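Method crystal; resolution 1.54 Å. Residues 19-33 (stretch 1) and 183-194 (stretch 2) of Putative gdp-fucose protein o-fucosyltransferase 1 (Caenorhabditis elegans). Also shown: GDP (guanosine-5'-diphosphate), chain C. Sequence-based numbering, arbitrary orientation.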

# COMPACT_ATOMS: atom_id res chain seq x y z
N ARG A 19 -3.52 17.11 2.60
CA ARG A 19 -4.37 18.17 3.11
C ARG A 19 -5.70 18.21 2.36
O ARG A 19 -6.05 17.25 1.68
CB ARG A 19 -3.61 19.48 3.06
CG ARG A 19 -2.42 19.40 4.05
CD ARG A 19 -1.21 20.02 3.40
NE ARG A 19 -1.12 21.37 3.88
CZ ARG A 19 -0.38 22.35 3.38
NH1 ARG A 19 0.35 22.18 2.27
NH2 ARG A 19 -0.42 23.52 3.99
N PHE A 20 -6.48 19.28 2.54
CA PHE A 20 -7.90 19.25 2.13
C PHE A 20 -8.15 18.90 0.68
O PHE A 20 -9.07 18.10 0.38
CB PHE A 20 -8.58 20.58 2.47
CG PHE A 20 -10.07 20.56 2.33
CD1 PHE A 20 -10.84 19.70 3.11
CD2 PHE A 20 -10.71 21.45 1.46
CE1 PHE A 20 -12.23 19.71 3.00
CE2 PHE A 20 -12.08 21.47 1.34
CZ PHE A 20 -12.86 20.61 2.10
N GLY A 21 -7.34 19.43 -0.22
CA GLY A 21 -7.53 19.11 -1.63
C GLY A 21 -7.34 17.63 -1.90
O GLY A 21 -8.09 17.04 -2.67
N ASN A 22 -6.34 17.02 -1.28
CA ASN A 22 -6.14 15.56 -1.44
C ASN A 22 -7.29 14.75 -0.83
O ASN A 22 -7.73 13.74 -1.41
CB ASN A 22 -4.83 15.09 -0.76
CG ASN A 22 -3.54 15.61 -1.43
OD1 ASN A 22 -2.45 15.22 -1.00
ND2 ASN A 22 -3.64 16.46 -2.44
N GLN A 23 -7.82 15.21 0.30
CA GLN A 23 -8.86 14.49 1.02
C GLN A 23 -10.14 14.51 0.20
O GLN A 23 -10.82 13.47 0.07
CB GLN A 23 -9.13 15.14 2.35
CG GLN A 23 -7.95 15.00 3.32
CD GLN A 23 -8.08 15.91 4.50
OE1 GLN A 23 -9.20 16.16 4.99
NE2 GLN A 23 -6.94 16.45 4.98
N VAL A 24 -10.49 15.68 -0.35
CA VAL A 24 -11.68 15.79 -1.18
C VAL A 24 -11.51 14.96 -2.46
O VAL A 24 -12.43 14.29 -2.88
CB VAL A 24 -12.01 17.25 -1.52
CG1 VAL A 24 -13.18 17.34 -2.50
CG2 VAL A 24 -12.36 18.01 -0.23
N ASP A 25 -10.31 15.00 -3.05
CA ASP A 25 -10.00 14.25 -4.29
C ASP A 25 -10.27 12.74 -4.11
O ASP A 25 -10.93 12.11 -4.95
CB ASP A 25 -8.55 14.55 -4.69
CG ASP A 25 -8.33 14.44 -6.17
OD1 ASP A 25 -9.20 14.91 -6.94
OD2 ASP A 25 -7.30 13.88 -6.56
N GLN A 26 -9.83 12.20 -2.98
CA GLN A 26 -10.07 10.77 -2.70
C GLN A 26 -11.53 10.55 -2.29
O GLN A 26 -12.13 9.54 -2.64
CB GLN A 26 -9.12 10.26 -1.62
CG GLN A 26 -7.70 10.06 -2.13
CD GLN A 26 -6.90 9.18 -1.21
OE1 GLN A 26 -6.59 9.57 -0.09
NE2 GLN A 26 -6.57 7.97 -1.66
N PHE A 27 -12.13 11.50 -1.58
CA PHE A 27 -13.53 11.37 -1.13
C PHE A 27 -14.52 11.17 -2.31
O PHE A 27 -15.42 10.36 -2.22
CB PHE A 27 -13.89 12.59 -0.26
CG PHE A 27 -15.30 12.64 0.20
CD1 PHE A 27 -15.95 11.54 0.74
CD2 PHE A 27 -15.98 13.85 0.15
CE1 PHE A 27 -17.29 11.63 1.18
CE2 PHE A 27 -17.30 13.96 0.60
CZ PHE A 27 -17.96 12.82 1.11
N LEU A 28 -14.30 11.88 -3.42
CA LEU A 28 -15.11 11.67 -4.64
C LEU A 28 -15.07 10.21 -5.08
O LEU A 28 -16.11 9.63 -5.41
CB LEU A 28 -14.61 12.55 -5.78
CG LEU A 28 -14.65 14.05 -5.50
CD1 LEU A 28 -14.15 14.76 -6.75
CD2 LEU A 28 -16.04 14.50 -5.11
N GLY A 29 -13.87 9.63 -5.11
CA GLY A 29 -13.73 8.20 -5.45
C GLY A 29 -14.39 7.28 -4.45
O GLY A 29 -15.00 6.27 -4.81
N VAL A 30 -14.33 7.65 -3.17
CA VAL A 30 -14.98 6.82 -2.15
C VAL A 30 -16.50 6.86 -2.27
O VAL A 30 -17.17 5.84 -2.09
CB VAL A 30 -14.51 7.15 -0.71
CG1 VAL A 30 -15.20 6.19 0.26
CG2 VAL A 30 -12.98 7.06 -0.55
N LEU A 31 -17.05 8.02 -2.58
CA LEU A 31 -18.48 8.13 -2.81
C LEU A 31 -18.93 7.17 -3.91
O LEU A 31 -19.92 6.45 -3.73
CB LEU A 31 -18.85 9.57 -3.17
CG LEU A 31 -18.98 10.51 -1.95
CD1 LEU A 31 -18.83 11.96 -2.38
CD2 LEU A 31 -20.30 10.33 -1.24
N ALA A 32 -18.18 7.14 -5.01
CA ALA A 32 -18.49 6.24 -6.14
C ALA A 32 -18.39 4.77 -5.71
O ALA A 32 -19.26 3.94 -6.06
CB ALA A 32 -17.59 6.54 -7.30
N PHE A 33 -17.34 4.46 -4.94
CA PHE A 33 -17.13 3.12 -4.41
C PHE A 33 -18.29 2.64 -3.53
O PHE A 33 -18.78 1.51 -3.70
CB PHE A 33 -15.80 3.11 -3.66
CG PHE A 33 -15.47 1.80 -2.97
CD1 PHE A 33 -15.08 0.69 -3.71
CD2 PHE A 33 -15.48 1.70 -1.58
CE1 PHE A 33 -14.75 -0.52 -3.08
CE2 PHE A 33 -15.14 0.48 -0.94
CZ PHE A 33 -14.77 -0.61 -1.70
N LYS A 183 -13.51 10.24 -14.31
CA LYS A 183 -14.85 9.66 -14.16
C LYS A 183 -15.58 10.11 -12.90
O LYS A 183 -16.82 10.09 -12.85
CB LYS A 183 -14.73 8.12 -14.19
CG LYS A 183 -16.02 7.32 -14.28
CD LYS A 183 -15.76 6.04 -15.10
CE LYS A 183 -16.95 5.08 -15.16
NZ LYS A 183 -17.09 4.30 -13.89
N VAL A 184 -14.84 10.49 -11.86
CA VAL A 184 -15.52 10.86 -10.62
C VAL A 184 -15.59 12.37 -10.41
O VAL A 184 -16.17 12.82 -9.44
CB VAL A 184 -14.90 10.21 -9.35
CG1 VAL A 184 -14.94 8.67 -9.46
CG2 VAL A 184 -13.49 10.77 -9.05
N TRP A 185 -14.99 13.14 -11.32
CA TRP A 185 -14.93 14.60 -11.12
C TRP A 185 -16.33 15.21 -11.01
O TRP A 185 -16.53 16.16 -10.22
CB TRP A 185 -14.13 15.32 -12.19
CG TRP A 185 -12.68 14.97 -12.20
CD1 TRP A 185 -11.97 14.40 -11.17
CD2 TRP A 185 -11.75 15.22 -13.24
NE1 TRP A 185 -10.65 14.24 -11.54
CE2 TRP A 185 -10.49 14.73 -12.81
CE3 TRP A 185 -11.86 15.78 -14.53
CZ2 TRP A 185 -9.35 14.80 -13.62
CZ3 TRP A 185 -10.73 15.84 -15.32
CH2 TRP A 185 -9.49 15.35 -14.87
N SER A 186 -17.30 14.69 -11.77
CA SER A 186 -18.66 15.22 -11.72
C SER A 186 -19.36 15.04 -10.37
O SER A 186 -20.33 15.73 -10.10
CB SER A 186 -19.50 14.62 -12.85
OG SER A 186 -19.64 13.23 -12.65
N ILE A 187 -18.85 14.15 -9.52
CA ILE A 187 -19.43 13.97 -8.19
C ILE A 187 -19.30 15.25 -7.34
O ILE A 187 -20.06 15.43 -6.40
CB ILE A 187 -18.84 12.69 -7.51
CG1 ILE A 187 -19.20 11.48 -8.38
CG2 ILE A 187 -19.37 12.49 -6.06
CD1 ILE A 187 -18.58 10.17 -7.90
N GLN A 188 -18.37 16.15 -7.70
CA GLN A 188 -18.25 17.42 -7.00
C GLN A 188 -19.58 18.21 -7.01
O GLN A 188 -19.82 19.03 -6.13
CB GLN A 188 -17.13 18.24 -7.61
CG GLN A 188 -16.72 19.48 -6.78
CD GLN A 188 -15.71 19.19 -5.67
OE1 GLN A 188 -14.71 18.50 -5.89
NE2 GLN A 188 -15.95 19.73 -4.48
N LYS A 189 -20.45 17.90 -7.98
CA LYS A 189 -21.80 18.52 -8.04
C LYS A 189 -22.53 18.37 -6.69
O LYS A 189 -23.30 19.25 -6.27
CB LYS A 189 -22.61 17.87 -9.18
CG LYS A 189 -24.06 18.26 -9.20
CD LYS A 189 -24.77 17.56 -10.36
CE LYS A 189 -26.23 17.30 -10.04
NZ LYS A 189 -27.01 18.55 -9.79
N TYR A 190 -22.24 17.27 -6.00
CA TYR A 190 -22.96 16.88 -4.79
C TYR A 190 -22.26 17.33 -3.53
O TYR A 190 -22.72 17.01 -2.43
CB TYR A 190 -23.20 15.37 -4.76
CG TYR A 190 -23.95 14.90 -5.98
CD1 TYR A 190 -25.31 15.07 -6.07
CD2 TYR A 190 -23.28 14.31 -7.04
CE1 TYR A 190 -26.02 14.66 -7.19
CE2 TYR A 190 -23.96 13.87 -8.16
CZ TYR A 190 -25.33 14.06 -8.22
OH TYR A 190 -26.02 13.64 -9.33
N LEU A 191 -21.18 18.09 -3.68
CA LEU A 191 -20.53 18.73 -2.51
C LEU A 191 -20.85 20.21 -2.55
O LEU A 191 -20.23 20.98 -3.30
CB LEU A 191 -19.01 18.49 -2.50
CG LEU A 191 -18.57 17.02 -2.48
CD1 LEU A 191 -17.08 16.91 -2.30
CD2 LEU A 191 -19.28 16.15 -1.45
N ARG A 192 -21.83 20.60 -1.74
CA ARG A 192 -22.35 21.97 -1.70
C ARG A 192 -21.96 22.54 -0.35
O ARG A 192 -22.25 21.94 0.68
CB ARG A 192 -23.87 21.94 -1.82
CG ARG A 192 -24.50 23.33 -1.71
CD ARG A 192 -25.97 23.31 -2.04
NE ARG A 192 -26.18 22.89 -3.43
CZ ARG A 192 -27.37 22.61 -3.96
NH1 ARG A 192 -28.48 22.71 -3.24
NH2 ARG A 192 -27.44 22.23 -5.23
N TRP A 193 -21.30 23.70 -0.34
CA TRP A 193 -20.86 24.31 0.92
C TRP A 193 -22.00 24.49 1.89
O TRP A 193 -23.13 24.84 1.51
CB TRP A 193 -20.15 25.65 0.70
CG TRP A 193 -18.96 25.48 -0.21
CD1 TRP A 193 -18.89 25.81 -1.53
CD2 TRP A 193 -17.72 24.85 0.12
NE1 TRP A 193 -17.67 25.46 -2.04
CE2 TRP A 193 -16.93 24.86 -1.06
CE3 TRP A 193 -17.19 24.28 1.29
CZ2 TRP A 193 -15.63 24.31 -1.10
CZ3 TRP A 193 -15.90 23.74 1.25
CH2 TRP A 193 -15.13 23.78 0.06
N SER A 194 -21.69 24.29 3.17
CA SER A 194 -22.67 24.50 4.23
C SER A 194 -23.24 25.91 4.10
O SER A 194 -22.59 26.83 3.55
CB SER A 194 -22.01 24.32 5.59
OG SER A 194 -20.99 25.30 5.78
PB GDP C . -2.36 20.99 -2.96
O1B GDP C . -2.57 22.42 -3.27
O2B GDP C . -2.82 19.73 -3.76
O3B GDP C . -1.40 20.69 -1.65
O3A GDP C . -3.75 21.21 -1.97
PA GDP C . -4.09 20.40 -0.50
O1A GDP C . -5.51 21.40 -0.38
O2A GDP C . -4.12 19.07 -0.39
O5' GDP C . -2.62 21.13 0.21
C5' GDP C . -3.10 22.33 0.20
C4' GDP C . -3.09 23.21 1.22
O4' GDP C . -2.38 24.30 1.63
C3' GDP C . -4.44 23.49 1.34
O3' GDP C . -5.65 22.63 2.26
C2' GDP C . -4.73 25.07 2.84
O2' GDP C . -4.58 24.38 4.00
C1' GDP C . -3.45 25.59 2.23
N9 GDP C . -3.80 26.28 1.20
C8 GDP C . -3.40 25.96 -0.55
N7 GDP C . -4.08 27.04 -0.80
C5 GDP C . -4.70 27.87 -0.06
C6 GDP C . -5.66 29.31 0.08
O6 GDP C . -5.81 29.71 -0.98
N1 GDP C . -5.84 29.43 1.14
C2 GDP C . -5.68 29.00 2.29
N2 GDP C . -5.96 29.30 3.20
N3 GDP C . -4.87 27.70 2.67
C4 GDP C . -4.43 27.23 1.38

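The first stretch is helical from Phe20 on, the helix running past Phe33, with Arg19 at the N-cap position; i to i+4 bonds such as Val24 N to Phe20 O (2.9 Å) and Leu31 N to Phe27 O (2.9 Å) define it. The second contains a 3-10 segment that runs through Ser186 to Tyr190, recognised by i to i+3 bonds such as Lys189 N to Ser186 O (3.0 Å) and Tyr190 N to Ile187 O (2.9 Å). The backbones come nearest at Leu28 CA and Ile187 CA, 6.0 Å apart.

No hydrogen bond crosses between the stretches; what meets is mainly hydrocarbon, burying 536 Å² in total. Leu28, with 100 Å² covered, is the centre. Its m,t rotamer places Leu28 CD2 3.8 Å from Leu191 CD1 and 4.0 Å from Ile187 CG2, while its CB lies 3.9 Å from Val184 CG2. One turn on, Ala32 CB touches Ile187 CD1 (3.8 Å) and Val184 CG1 (4.0 Å), and Leu31 CD1 meets Ile187 CG2 at 3.8 Å. One turn back, Val24 CG1 reaches Leu191 CD1 at 3.9 Å. These distances are typical of van der Waals packing, and the spacing of Val24, Leu28 and Ala32 at four-residue intervals puts them along one side of the helix.

Aromatic contacts extend the apolar surface. Phe27 CE2 approaches Leu191 CD2 to 3.6 Å, obliquely to the ring. Phe20 and Trp193 meet edge to edge, Phe20 CE2 to Trp193 CH2 at 4.0 Å, each atom near the plane of the other ring, so this is not a face-to-face stack.

Backbone N atoms at the helix start bond to GDP. Gly21 N donates to GDP O1A (2.7 Å) and Asn22 N to GDP O2A (3.2 Å); Phe20 N makes a weak bond to GDP O3' (3.5 Å, 137°). A CB on Gly21 would clash with GDP O1A.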